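PDB 1QWR: putative mannose-6-phosphate isomerase YvyI, which probably catalyses the reversible isomerisation of D-mannose 6-phosphate to D-fructose 6-phosphate, using one zinc ion per subunit. Local coordinates for residues E131-H136 / L157-I162; P8-P13 / V54-Y59; L86-D91 / E186-S191; M264-S269 / A301-F306; G21-R26 / P34-G39. One frame throughout, in Å; residues are numbered along the deposited sequence.

Interaction 1 (E131-H136 / L157-I162)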
# COMPACT_ATOMS: atom_id res chain seq x y z
N GLU A 131 -10.19 11.77 -8.93
CA GLU A 131 -8.94 12.52 -8.93
C GLU A 131 -8.15 12.18 -7.67
O GLU A 131 -8.62 11.50 -6.76
CB GLU A 131 -9.18 14.03 -8.86
CG GLU A 131 -10.10 14.64 -9.87
CD GLU A 131 -10.24 16.14 -9.62
OE1 GLU A 131 -10.72 16.51 -8.52
OE2 GLU A 131 -9.86 16.94 -10.50
N ILE A 132 -6.93 12.70 -7.64
CA ILE A 132 -6.06 12.60 -6.48
C ILE A 132 -5.41 13.98 -6.36
O ILE A 132 -5.33 14.74 -7.34
CB ILE A 132 -4.95 11.54 -6.64
CG1 ILE A 132 -4.03 11.89 -7.80
CG2 ILE A 132 -5.59 10.16 -6.79
CD1 ILE A 132 -2.76 11.01 -7.87
N ILE A 133 -4.97 14.31 -5.15
CA ILE A 133 -4.25 15.56 -4.90
C ILE A 133 -2.81 15.08 -4.82
O ILE A 133 -2.50 14.16 -4.05
CB ILE A 133 -4.68 16.18 -3.57
CG1 ILE A 133 -6.12 16.67 -3.68
CG2 ILE A 133 -3.75 17.34 -3.21
CD1 ILE A 133 -6.75 17.02 -2.35
N TYR A 134 -1.94 15.68 -5.63
CA TYR A 134 -0.53 15.29 -5.68
C TYR A 134 0.35 16.50 -5.98
O TYR A 134 0.40 16.97 -7.12
CB TYR A 134 -0.33 14.25 -6.79
CG TYR A 134 1.04 13.62 -6.85
CD1 TYR A 134 1.27 12.35 -6.31
CD2 TYR A 134 2.11 14.26 -7.48
CE1 TYR A 134 2.52 11.74 -6.40
CE2 TYR A 134 3.36 13.66 -7.58
CZ TYR A 134 3.56 12.40 -7.05
OH TYR A 134 4.79 11.80 -7.16
N GLY A 135 1.05 16.99 -4.96
CA GLY A 135 1.93 18.13 -5.14
C GLY A 135 1.23 19.44 -4.86
O GLY A 135 0.03 19.47 -4.57
N HIS A 136 1.98 20.54 -4.98
CA HIS A 136 1.43 21.87 -4.71
C HIS A 136 2.19 22.94 -5.50
O HIS A 136 3.19 22.66 -6.14
CB HIS A 136 1.54 22.17 -3.23
CG HIS A 136 2.95 22.29 -2.75
ND1 HIS A 136 3.69 21.20 -2.33
CD2 HIS A 136 3.79 23.35 -2.72
CE1 HIS A 136 4.92 21.59 -2.06
NE2 HIS A 136 5.01 22.89 -2.29
N LEU A 157 -3.08 23.36 -4.08
CA LEU A 157 -3.04 21.96 -4.48
C LEU A 157 -3.00 21.69 -5.97
O LEU A 157 -3.56 22.44 -6.77
CB LEU A 157 -4.25 21.22 -3.90
CG LEU A 157 -4.53 21.37 -2.40
CD1 LEU A 157 -5.76 20.56 -2.06
CD2 LEU A 157 -3.33 20.92 -1.58
N ARG A 158 -2.32 20.61 -6.34
CA ARG A 158 -2.24 20.20 -7.72
C ARG A 158 -3.06 18.91 -7.77
O ARG A 158 -2.99 18.07 -6.87
CB ARG A 158 -0.78 19.94 -8.14
CG ARG A 158 0.07 21.20 -8.22
CD ARG A 158 1.54 20.88 -8.44
NE ARG A 158 1.82 20.19 -9.70
CZ ARG A 158 1.82 20.77 -10.90
NH1 ARG A 158 1.56 22.07 -11.01
NH2 ARG A 158 2.10 20.06 -11.98
N ARG A 159 -3.87 18.77 -8.82
CA ARG A 159 -4.72 17.61 -8.93
C ARG A 159 -4.46 16.83 -10.21
O ARG A 159 -4.08 17.40 -11.22
CB ARG A 159 -6.19 18.04 -8.86
CG ARG A 159 -6.57 18.65 -7.51
CD ARG A 159 -7.96 19.27 -7.54
NE ARG A 159 -8.47 19.56 -6.20
CZ ARG A 159 -9.15 18.69 -5.45
NH1 ARG A 159 -9.40 17.47 -5.89
NH2 ARG A 159 -9.58 19.06 -4.25
N ILE A 160 -4.64 15.51 -10.14
CA ILE A 160 -4.42 14.64 -11.28
C ILE A 160 -5.64 13.78 -11.47
O ILE A 160 -6.15 13.20 -10.51
CB ILE A 160 -3.20 13.73 -11.06
CG1 ILE A 160 -1.94 14.58 -10.85
CG2 ILE A 160 -3.04 12.79 -12.25
CD1 ILE A 160 -0.67 13.76 -10.64
N LYS A 161 -6.12 13.71 -12.71
CA LYS A 161 -7.29 12.91 -13.05
C LYS A 161 -6.81 11.47 -13.18
O LYS A 161 -5.85 11.21 -13.90
CB LYS A 161 -7.89 13.38 -14.37
CG LYS A 161 -9.40 13.27 -14.42
CD LYS A 161 -9.83 11.85 -14.11
CE LYS A 161 -11.32 11.77 -13.88
NZ LYS A 161 -11.66 10.49 -13.21
N ILE A 162 -7.48 10.55 -12.51
CA ILE A 162 -7.07 9.15 -12.54
C ILE A 162 -8.08 8.20 -13.17
O ILE A 162 -9.26 8.53 -13.29
CB ILE A 162 -6.79 8.64 -11.11
CG1 ILE A 162 -8.08 8.67 -10.29
CG2 ILE A 162 -5.71 9.50 -10.46
CD1 ILE A 162 -8.00 7.89 -8.96
O HOH W 1 1.32 17.24 -10.00

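Interaction 2 (P8-P13 / V54-Y59)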
# COMPACT_ATOMS: atom_id res chain seq x y z
N PRO A 8 4.00 -21.13 0.42
CA PRO A 8 3.33 -19.83 0.54
C PRO A 8 2.87 -19.54 1.96
O PRO A 8 2.41 -20.46 2.66
CB PRO A 8 2.16 -19.95 -0.44
CG PRO A 8 2.70 -20.90 -1.49
CD PRO A 8 3.39 -21.95 -0.64
N ILE A 9 2.98 -18.28 2.38
CA ILE A 9 2.56 -17.91 3.74
C ILE A 9 1.39 -16.94 3.59
O ILE A 9 1.60 -15.79 3.23
CB ILE A 9 3.72 -17.23 4.50
CG1 ILE A 9 4.91 -18.18 4.57
CG2 ILE A 9 3.26 -16.78 5.91
CD1 ILE A 9 6.21 -17.48 4.95
N PHE A 10 0.17 -17.40 3.86
CA PHE A 10 -0.99 -16.54 3.72
C PHE A 10 -1.19 -15.72 4.98
O PHE A 10 -0.87 -16.17 6.08
CB PHE A 10 -2.24 -17.38 3.42
CG PHE A 10 -2.28 -17.92 2.02
CD1 PHE A 10 -3.00 -17.26 1.02
CD2 PHE A 10 -1.56 -19.06 1.68
CE1 PHE A 10 -2.98 -17.73 -0.31
CE2 PHE A 10 -1.53 -19.55 0.36
CZ PHE A 10 -2.24 -18.87 -0.64
N LEU A 11 -1.72 -14.52 4.79
CA LEU A 11 -1.94 -13.59 5.88
C LEU A 11 -3.41 -13.24 6.07
O LEU A 11 -4.14 -13.02 5.12
CB LEU A 11 -1.15 -12.29 5.64
CG LEU A 11 0.34 -12.66 5.52
CD1 LEU A 11 1.15 -11.50 5.02
CD2 LEU A 11 0.81 -13.14 6.89
N THR A 12 -3.83 -13.19 7.33
CA THR A 12 -5.20 -12.84 7.65
C THR A 12 -5.27 -11.34 7.76
O THR A 12 -4.51 -10.73 8.51
CB THR A 12 -5.62 -13.43 8.99
OG1 THR A 12 -5.62 -14.86 8.88
CG2 THR A 12 -7.03 -12.92 9.38
N PRO A 13 -6.20 -10.71 7.04
CA PRO A 13 -6.36 -9.25 7.06
C PRO A 13 -6.79 -8.60 8.38
O PRO A 13 -7.53 -9.18 9.18
CB PRO A 13 -7.35 -8.99 5.93
CG PRO A 13 -8.17 -10.24 5.87
CD PRO A 13 -7.16 -11.35 6.12
N VAL A 54 -0.35 -15.14 10.48
CA VAL A 54 -0.24 -16.22 9.50
C VAL A 54 -1.50 -17.06 9.51
O VAL A 54 -1.96 -17.53 10.57
CB VAL A 54 0.97 -17.09 9.79
CG1 VAL A 54 1.05 -18.23 8.79
CG2 VAL A 54 2.23 -16.24 9.76
N ALA A 55 -2.06 -17.25 8.33
CA ALA A 55 -3.31 -17.96 8.16
C ALA A 55 -3.20 -19.45 7.92
O ALA A 55 -4.20 -20.17 8.04
CB ALA A 55 -4.11 -17.31 7.01
N ASN A 56 -2.00 -19.93 7.60
CA ASN A 56 -1.83 -21.36 7.27
C ASN A 56 -0.47 -21.91 7.62
O ASN A 56 0.46 -21.17 7.93
CB ASN A 56 -1.97 -21.57 5.77
CG ASN A 56 -0.81 -20.92 5.00
OD1 ASN A 56 -0.62 -19.71 5.07
ND2 ASN A 56 -0.02 -21.73 4.29
N GLY A 57 -0.36 -23.23 7.51
CA GLY A 57 0.91 -23.90 7.76
C GLY A 57 1.36 -23.94 9.21
O GLY A 57 0.61 -23.58 10.11
N PRO A 58 2.61 -24.37 9.44
CA PRO A 58 3.26 -24.50 10.75
C PRO A 58 3.31 -23.20 11.55
O PRO A 58 3.28 -23.23 12.78
CB PRO A 58 4.66 -25.01 10.40
CG PRO A 58 4.46 -25.70 9.09
CD PRO A 58 3.55 -24.73 8.37
N TYR A 59 3.36 -22.07 10.85
CA TYR A 59 3.41 -20.78 11.54
C TYR A 59 2.05 -20.16 11.77
O TYR A 59 1.95 -19.02 12.22
CB TYR A 59 4.30 -19.80 10.77
CG TYR A 59 5.72 -20.28 10.62
CD1 TYR A 59 6.40 -20.84 11.70
CD2 TYR A 59 6.39 -20.17 9.40
CE1 TYR A 59 7.72 -21.28 11.58
CE2 TYR A 59 7.72 -20.60 9.27
CZ TYR A 59 8.37 -21.15 10.36
OH TYR A 59 9.68 -21.59 10.26

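Interaction 3 (L86-D91 / E186-S191)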
# COMPACT_ATOMS: atom_id res chain seq x y z
N LEU A 86 4.53 -2.38 4.07
CA LEU A 86 3.17 -2.48 4.53
C LEU A 86 2.28 -2.35 3.31
O LEU A 86 2.44 -1.41 2.53
CB LEU A 86 2.88 -1.38 5.55
CG LEU A 86 1.42 -1.07 5.91
CD1 LEU A 86 0.77 -2.30 6.55
CD2 LEU A 86 1.43 0.12 6.90
N THR A 87 1.38 -3.31 3.12
CA THR A 87 0.49 -3.29 1.96
C THR A 87 -0.95 -3.21 2.44
O THR A 87 -1.37 -3.99 3.29
CB THR A 87 0.64 -4.57 1.13
OG1 THR A 87 2.02 -4.73 0.74
CG2 THR A 87 -0.23 -4.52 -0.11
N LYS A 88 -1.69 -2.29 1.84
CA LYS A 88 -3.10 -2.11 2.19
C LYS A 88 -4.01 -2.04 0.98
O LYS A 88 -3.57 -1.71 -0.14
CB LYS A 88 -3.30 -0.78 2.90
CG LYS A 88 -2.49 -0.58 4.17
CD LYS A 88 -2.75 0.86 4.67
CE LYS A 88 -1.85 1.25 5.83
NZ LYS A 88 -2.23 2.63 6.28
N LEU A 89 -5.28 -2.35 1.22
CA LEU A 89 -6.37 -2.18 0.25
C LEU A 89 -7.14 -1.00 0.87
O LEU A 89 -7.48 -1.05 2.07
CB LEU A 89 -7.27 -3.41 0.16
CG LEU A 89 -6.73 -4.50 -0.78
CD1 LEU A 89 -7.63 -5.75 -0.65
CD2 LEU A 89 -6.72 -4.00 -2.24
N LEU A 90 -7.40 0.05 0.07
CA LEU A 90 -8.08 1.24 0.57
C LEU A 90 -9.42 1.47 -0.12
O LEU A 90 -9.49 1.50 -1.34
CB LEU A 90 -7.22 2.48 0.35
CG LEU A 90 -5.77 2.43 0.84
CD1 LEU A 90 -5.04 3.69 0.39
CD2 LEU A 90 -5.75 2.30 2.34
N ASP A 91 -10.47 1.63 0.69
CA ASP A 91 -11.81 1.90 0.19
C ASP A 91 -12.03 3.38 0.43
O ASP A 91 -12.47 3.80 1.53
CB ASP A 91 -12.84 1.09 0.99
CG ASP A 91 -14.28 1.40 0.59
OD1 ASP A 91 -14.49 2.14 -0.40
OD2 ASP A 91 -15.18 0.89 1.29
N GLU A 186 -2.27 -0.01 -1.96
CA GLU A 186 -1.21 0.88 -1.54
C GLU A 186 -0.03 0.11 -0.95
O GLU A 186 -0.18 -0.63 0.02
CB GLU A 186 -1.76 1.84 -0.48
CG GLU A 186 -0.84 2.97 -0.06
CD GLU A 186 -1.49 3.82 1.00
OE1 GLU A 186 -1.79 3.27 2.08
OE2 GLU A 186 -1.74 5.03 0.75
N THR A 187 1.14 0.28 -1.54
CA THR A 187 2.33 -0.41 -1.03
C THR A 187 3.18 0.70 -0.41
O THR A 187 3.43 1.70 -1.04
CB THR A 187 3.07 -1.16 -2.16
OG1 THR A 187 2.19 -2.14 -2.73
CG2 THR A 187 4.31 -1.90 -1.60
N GLN A 188 3.58 0.53 0.85
CA GLN A 188 4.33 1.59 1.53
C GLN A 188 5.38 1.03 2.49
O GLN A 188 5.47 -0.18 2.69
CB GLN A 188 3.32 2.46 2.29
CG GLN A 188 2.64 1.73 3.48
CD GLN A 188 1.12 2.00 3.54
OE1 GLN A 188 0.33 1.37 2.82
NE2 GLN A 188 0.73 2.92 4.40
N GLN A 189 6.23 1.90 3.05
CA GLN A 189 7.19 1.42 4.03
C GLN A 189 6.32 1.10 5.24
O GLN A 189 5.22 1.63 5.37
CB GLN A 189 8.17 2.51 4.45
CG GLN A 189 9.07 2.98 3.34
CD GLN A 189 10.06 3.99 3.85
OE1 GLN A 189 11.06 3.64 4.50
NE2 GLN A 189 9.78 5.25 3.59
N ASN A 190 6.86 0.26 6.13
CA ASN A 190 6.19 -0.17 7.38
C ASN A 190 6.21 1.01 8.37
O ASN A 190 7.13 1.18 9.18
CB ASN A 190 6.95 -1.39 7.91
CG ASN A 190 6.43 -1.86 9.25
OD1 ASN A 190 5.34 -1.48 9.69
ND2 ASN A 190 7.21 -2.71 9.91
N SER A 191 5.19 1.85 8.29
CA SER A 191 5.14 3.07 9.08
C SER A 191 3.72 3.57 9.13
O SER A 191 2.92 3.24 8.26
CB SER A 191 6.03 4.13 8.39
OG SER A 191 5.73 5.46 8.78
O HOH W 2 2.51 -4.76 -1.97
O HOH W 3 -0.04 3.16 8.17
O HOH W 4 -2.22 4.53 4.39

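Interaction 4 (M264-S269 / A301-F306). With SO4 (sulfate ion), chain D.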
# COMPACT_ATOMS: atom_id res chain seq x y z
N MSE A 264 6.49 -19.73 -13.04
CA MSE A 264 7.18 -18.72 -12.25
C MSE A 264 8.35 -19.25 -11.45
O MSE A 264 8.49 -20.44 -11.23
CB MSE A 264 6.21 -18.10 -11.24
CG MSE A 264 4.74 -18.15 -11.63
SE MSE A 264 4.29 -16.80 -12.90
CE MSE A 264 4.22 -15.27 -11.72
N ALA A 265 9.17 -18.30 -11.00
CA ALA A 265 10.33 -18.57 -10.17
C ALA A 265 10.28 -17.46 -9.13
O ALA A 265 9.75 -16.38 -9.40
CB ALA A 265 11.59 -18.45 -10.99
N GLN A 266 10.80 -17.74 -7.95
CA GLN A 266 10.84 -16.76 -6.87
C GLN A 266 12.32 -16.52 -6.68
O GLN A 266 12.98 -17.26 -5.96
CB GLN A 266 10.24 -17.36 -5.59
CG GLN A 266 9.75 -16.31 -4.58
CD GLN A 266 10.83 -15.30 -4.24
OE1 GLN A 266 11.10 -14.37 -5.01
NE2 GLN A 266 11.46 -15.50 -3.11
N ASP A 267 12.86 -15.52 -7.35
CA ASP A 267 14.30 -15.29 -7.23
C ASP A 267 14.69 -14.10 -6.37
O ASP A 267 15.84 -13.69 -6.38
CB ASP A 267 14.95 -15.13 -8.61
CG ASP A 267 14.84 -16.39 -9.45
OD1 ASP A 267 15.24 -17.48 -8.98
OD2 ASP A 267 14.35 -16.28 -10.60
N GLU A 268 13.73 -13.55 -5.62
CA GLU A 268 14.03 -12.42 -4.75
C GLU A 268 14.15 -12.92 -3.31
O GLU A 268 14.02 -14.11 -3.03
CB GLU A 268 12.91 -11.37 -4.82
CG GLU A 268 12.64 -10.79 -6.22
CD GLU A 268 13.85 -10.09 -6.83
OE1 GLU A 268 14.62 -9.46 -6.07
OE2 GLU A 268 14.03 -10.17 -8.07
N SER A 269 14.39 -12.00 -2.38
CA SER A 269 14.49 -12.38 -0.97
C SER A 269 13.15 -12.94 -0.49
O SER A 269 13.11 -13.82 0.36
CB SER A 269 14.91 -11.18 -0.14
OG SER A 269 16.26 -10.87 -0.45
N ALA A 301 11.88 -16.93 0.62
CA ALA A 301 13.16 -16.99 -0.08
C ALA A 301 13.37 -18.29 -0.84
O ALA A 301 13.77 -18.28 -2.01
CB ALA A 301 14.31 -16.79 0.91
N GLN A 302 13.11 -19.41 -0.17
CA GLN A 302 13.31 -20.73 -0.78
C GLN A 302 12.10 -21.32 -1.51
O GLN A 302 12.02 -22.52 -1.74
CB GLN A 302 13.81 -21.72 0.28
CG GLN A 302 15.08 -21.26 1.00
CD GLN A 302 16.15 -20.68 0.07
OE1 GLN A 302 16.42 -21.22 -1.01
NE2 GLN A 302 16.78 -19.58 0.50
N MSE A 303 11.14 -20.47 -1.87
CA MSE A 303 9.97 -20.95 -2.58
C MSE A 303 10.42 -21.69 -3.85
O MSE A 303 11.24 -21.15 -4.61
CB MSE A 303 9.10 -19.76 -2.98
CG MSE A 303 7.84 -20.15 -3.75
SE MSE A 303 6.55 -21.16 -2.68
CE MSE A 303 5.47 -21.75 -4.24
N PRO A 304 9.92 -22.92 -4.08
CA PRO A 304 10.30 -23.66 -5.28
C PRO A 304 9.66 -23.03 -6.52
O PRO A 304 8.69 -22.26 -6.42
CB PRO A 304 9.73 -25.06 -5.04
CG PRO A 304 9.52 -25.15 -3.56
CD PRO A 304 9.13 -23.75 -3.15
N ASP A 305 10.20 -23.34 -7.70
CA ASP A 305 9.59 -22.81 -8.91
C ASP A 305 8.15 -23.30 -8.86
O ASP A 305 7.85 -24.39 -8.34
CB ASP A 305 10.31 -23.32 -10.16
CG ASP A 305 11.67 -22.66 -10.36
OD1 ASP A 305 12.08 -21.84 -9.50
OD2 ASP A 305 12.33 -22.96 -11.37
N PHE A 306 7.24 -22.50 -9.40
CA PHE A 306 5.82 -22.84 -9.35
C PHE A 306 5.07 -22.37 -10.59
O PHE A 306 5.62 -21.69 -11.45
CB PHE A 306 5.20 -22.19 -8.11
CG PHE A 306 5.30 -20.68 -8.09
CD1 PHE A 306 4.20 -19.89 -8.43
CD2 PHE A 306 6.48 -20.05 -7.71
CE1 PHE A 306 4.28 -18.48 -8.40
CE2 PHE A 306 6.58 -18.65 -7.67
CZ PHE A 306 5.48 -17.87 -8.02
S SO4 D . 8.21 -14.59 -12.08
O1 SO4 D . 9.11 -13.68 -11.34
O2 SO4 D . 7.48 -13.80 -13.11
O3 SO4 D . 8.98 -15.67 -12.72
O4 SO4 D . 7.26 -15.18 -11.13
O HOH W 5 11.89 -20.36 -7.26
O HOH W 6 15.48 -16.33 -3.43

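Interaction 5 (G21-R26 / P34-G39). With ACT (acetate ion), chain F.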
# COMPACT_ATOMS: atom_id res chain seq x y z
N GLY A 21 -14.19 5.91 5.04
CA GLY A 21 -14.34 4.53 4.60
C GLY A 21 -15.77 4.14 4.25
O GLY A 21 -16.72 4.90 4.46
N GLY A 22 -15.91 2.94 3.70
CA GLY A 22 -17.22 2.44 3.31
C GLY A 22 -17.34 0.94 3.54
O GLY A 22 -16.84 0.42 4.53
N THR A 23 -18.01 0.25 2.61
CA THR A 23 -18.21 -1.20 2.71
C THR A 23 -17.65 -1.93 1.49
O THR A 23 -17.86 -3.13 1.35
CB THR A 23 -19.74 -1.58 2.84
OG1 THR A 23 -20.44 -1.13 1.68
CG2 THR A 23 -20.37 -0.94 4.07
N ALA A 24 -16.95 -1.22 0.60
CA ALA A 24 -16.42 -1.87 -0.60
C ALA A 24 -15.53 -3.08 -0.32
O ALA A 24 -15.46 -4.00 -1.13
CB ALA A 24 -15.66 -0.85 -1.47
N LEU A 25 -14.86 -3.09 0.83
CA LEU A 25 -13.99 -4.23 1.16
C LEU A 25 -14.84 -5.48 1.36
O LEU A 25 -14.40 -6.60 1.08
CB LEU A 25 -13.15 -3.92 2.41
CG LEU A 25 -12.06 -2.88 2.12
CD1 LEU A 25 -11.47 -2.31 3.41
CD2 LEU A 25 -10.95 -3.57 1.29
N ARG A 26 -16.05 -5.30 1.85
CA ARG A 26 -16.92 -6.44 2.02
C ARG A 26 -17.61 -6.73 0.69
O ARG A 26 -17.64 -7.88 0.23
CB ARG A 26 -18.00 -6.18 3.09
CG ARG A 26 -18.99 -7.34 3.17
CD ARG A 26 -20.03 -7.15 4.25
NE ARG A 26 -20.87 -5.99 4.02
CZ ARG A 26 -21.08 -5.05 4.93
NH1 ARG A 26 -20.51 -5.15 6.12
NH2 ARG A 26 -21.88 -4.02 4.66
N PRO A 34 -15.27 -4.49 10.33
CA PRO A 34 -15.65 -3.96 11.64
C PRO A 34 -16.80 -2.97 11.67
O PRO A 34 -17.54 -2.91 12.66
CB PRO A 34 -14.36 -3.31 12.15
CG PRO A 34 -13.28 -3.89 11.24
CD PRO A 34 -13.96 -3.96 9.93
N SER A 35 -16.91 -2.15 10.63
CA SER A 35 -17.98 -1.17 10.56
C SER A 35 -18.39 -0.91 9.13
O SER A 35 -17.79 -1.44 8.19
CB SER A 35 -17.56 0.14 11.25
OG SER A 35 -16.93 1.04 10.36
N GLU A 36 -19.44 -0.11 8.95
CA GLU A 36 -19.90 0.23 7.61
C GLU A 36 -19.08 1.40 7.07
O GLU A 36 -19.36 1.93 5.99
CB GLU A 36 -21.40 0.55 7.62
CG GLU A 36 -22.22 -0.57 8.24
CD GLU A 36 -22.06 -1.90 7.53
OE1 GLU A 36 -22.60 -2.05 6.42
OE2 GLU A 36 -21.38 -2.80 8.07
N SER A 37 -18.06 1.81 7.83
CA SER A 37 -17.15 2.88 7.41
C SER A 37 -15.74 2.33 7.57
O SER A 37 -14.97 2.83 8.38
CB SER A 37 -17.29 4.14 8.29
OG SER A 37 -18.44 4.88 7.92
N THR A 38 -15.41 1.29 6.82
CA THR A 38 -14.08 0.69 6.91
C THR A 38 -13.25 1.21 5.74
O THR A 38 -13.56 0.95 4.58
CB THR A 38 -14.19 -0.86 6.87
OG1 THR A 38 -14.93 -1.31 8.02
CG2 THR A 38 -12.79 -1.52 6.88
N GLY A 39 -12.20 1.98 6.04
CA GLY A 39 -11.39 2.53 4.98
C GLY A 39 -10.15 1.74 4.62
O GLY A 39 -9.72 1.77 3.46
C ACT F . -20.00 -8.70 7.75
O ACT F . -19.66 -9.85 8.14
OXT ACT F . -19.22 -7.71 7.73
CH3 ACT F . -21.34 -8.57 7.03
O HOH W 7 -14.79 -1.12 2.99

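Interaction 1 (E131-H136 / L157-I162)
E131, R158 and I133 bury more surface than the other residues where strand 131-136 pairs antiparallel with strand 157-161, and each meets the facing strand in its own way. E131 has its CG anti to the carbonyl carbon and an extended chain beyond, so its carboxylate crosses obliquely over to R159. There OE1 of E131 forms a salt bridge with NH1 of R159 at 3.1 Å, the two flat groups tilted by only 20°. I133 backs the same guanidinium with carbon: its CG1 sits over the centre of one face, 4.0 Å above the plane, while its CD1 reaches L157 CD1 at 3.7 Å. Behind them, I132 and I160 exchange two backbone bonds, and I132 CG2 meets CG2 of I162, just beyond the strand, at 3.7 Å. R158 marks the irregular end. Its O accepts from Y134 N at 2.9 Å, but its N turns to G135 O at 3.2 Å, well above that carbonyl plane. R158 CD lies alongside H136 O, and the bend at chi3 (62°) turns NE toward a water that links it to Y134 O. Between I133, opposite R159, and H136, opposite L157, the register slips by one residue, a beta bulge, with positive phi at G135. The bulged pair forms one side of a three-stranded antiparallel sheet whose third strand, 176-178, carries the zinc ligand H176 of this cupin-family enzyme.

Interaction 2 (P8-P13 / V54-Y59)
Hydrogen bonds dominate this meeting of strand 9-17 with the loop that follows strand 53-54, and the side chain of N56 supplies two of the three. With CG in the crowded position between backbone N and carbonyl carbon (chi1 67°), its amide lies along the backbone of P8-F10. OD1 of N56 accepts from F10 N at 2.7 Å, in the plane of the amide carbonyl. On the other branch, ND2 of N56 donates to P8 O at 3.2 Å along an almost straight line of 177°. The third bond is between main chains, A55 N to F10 O at 2.8 Å, and it approaches from above the carbonyl plane. F10 O also receives a CA-H contact from V54. Between the two segments the F10 ring is met at its edge: OD1 of N56 lies in its plane, 3.6 Å from CD2, with ring and amide planes 76° apart. Apolar contacts fill the remainder. I9 CG2 touches V54 CG1 at 3.9 Å, both residues also packing on L67 of helix 64-70, while F10 CB faces A55 CB at 4.0 Å. Opposite L11, V54 makes a non-hydrogen-bonded antiparallel pair whose side chains diverge. Chemically, N56 behaves as a substitute peptide group: a donor and an acceptor used together fix the rotation of its amide and continue the strand-like pairing after the backbone of the loop has turned away.

Interaction 3 (L86-D91 / E186-S191)
K88 NZ is held by three partners: a salt bridge to E40 and two waters, 2.9 and 2.7 Å from NZ. The fully extended K88 chain carries the ammonium there. The nearer water passes a hydrogen bond on to OE1 of E186, which at 4.3 Å from K88 NZ is too far for a direct salt bridge; the other donates to S191 O. E186 lies beside K88, pointing the same way, its OE2 bonded to W121 and close to the carboxylate of the zinc ligand E119, a crowding of charge that the lysine probably eases. L90 CD1 presses on this carboxylate, 3.6 Å from E186 CD. L86 CB packs on Q188 CG at 3.7 Å. Beneath the side chains runs a regular ladder of four backbone bonds, two each for the L86-Q188 and K88-E186 pairs. T87 and T187, on the opposite face, share a water. The pair belongs to the antiparallel beta structure of the cupin fold, with the E186 side chain about 4 Å from the bound zinc.

Interaction 4 (M264-S269 / A301-F306)
Within the cupin domain, two loops run in opposite directions and join by a single antiparallel bridge, where strand 261-264 ends and strand 306-309 begins. That end is tight. M264, a selenomethionine, gives its N to F306 O at 2.7 Å, almost along the C=O axis, and takes F306 N in return. F306 CG occupies the crowded position between backbone N and carbonyl carbon (chi1 61°), which swings the ring back under M264. M264 CB stands over the ring face, 3.5 Å from the F306 centroid, in a CH-pi contact. M264 CG also presses on the ring, 3.3 Å from F306 CE1, and the M264 chi1 of -26°, far from a staggered value, suggests strain. Beyond the bridge the loops part and water takes over. One water accepts from Q266 N and is hydrogen-bonded to M303 O and D305 OD1; a second stands between E268 O and A301 O. Midway the carbon packing is slight, with Q266 CB 3.7 Å from M303 CB. The Q266 amide curls back on its own loop, OE1 taking E268 N and NE2 serving E268 O and P300 O. A sulfate, also bound by R237, receives A265 N at its O3, 3.1 Å away.

Interaction 5 (G21-R26 / P34-G39)
A short helical excursion, helix 24-29 with the turn after it, is closed at its base by one antiparallel bridge between G22 and T38. T38 N donates to a lone pair of G22 O at 2.8 Å; the return bond, G22 N to T38 O at 3.2 Å, comes from far above the carbonyl plane and is poorly aimed. G21 CA lies 3.6 Å from G39 CA, a closeness that leaves no room for a side chain on G21. Farther out, R26, bent at chi3 (63°), meets E36 end-on: NH2 to OE1 at 2.7 Å and NH1 to OE2 at 3.2 Å, both on syn lone pairs, the planes within 12°. An acetate takes another bond from R26 NH1. S35 OG forms an ST turn with S37 N, while T38 OG1 donates to S35 O. The L25 and T38 side chains cross at about a right angle, CD1 touching CG2 at 3.8 Å. Strand 38-44, entered here, runs between strands 9-17 and 85-92, whose residues F15 and D91 pack against T38 and bond to G39.

How the interactions relate
From the N terminus, the contact of P8-P13 opens first, and before it closes at V54-Y59 the chain makes the small loop of interaction 5, which lies wholly within interaction 2. The same pattern recurs on a larger scale: interaction 3 spans from strand 85-92 to strand 182-189, and interaction 1 closes a mostly helical loop inside that span. Interaction 4 follows in series, and none of the loops cross. Two pairs also touch. D91 joins interaction 3 to interaction 5, bonding to strand 38-44 and to the start of helix 24-29, while P8 packs on M303, joining the catalytic domain to the C-terminal cupin domain. Interaction 1 stands apart, its centre about 38 Å from that of interaction 4.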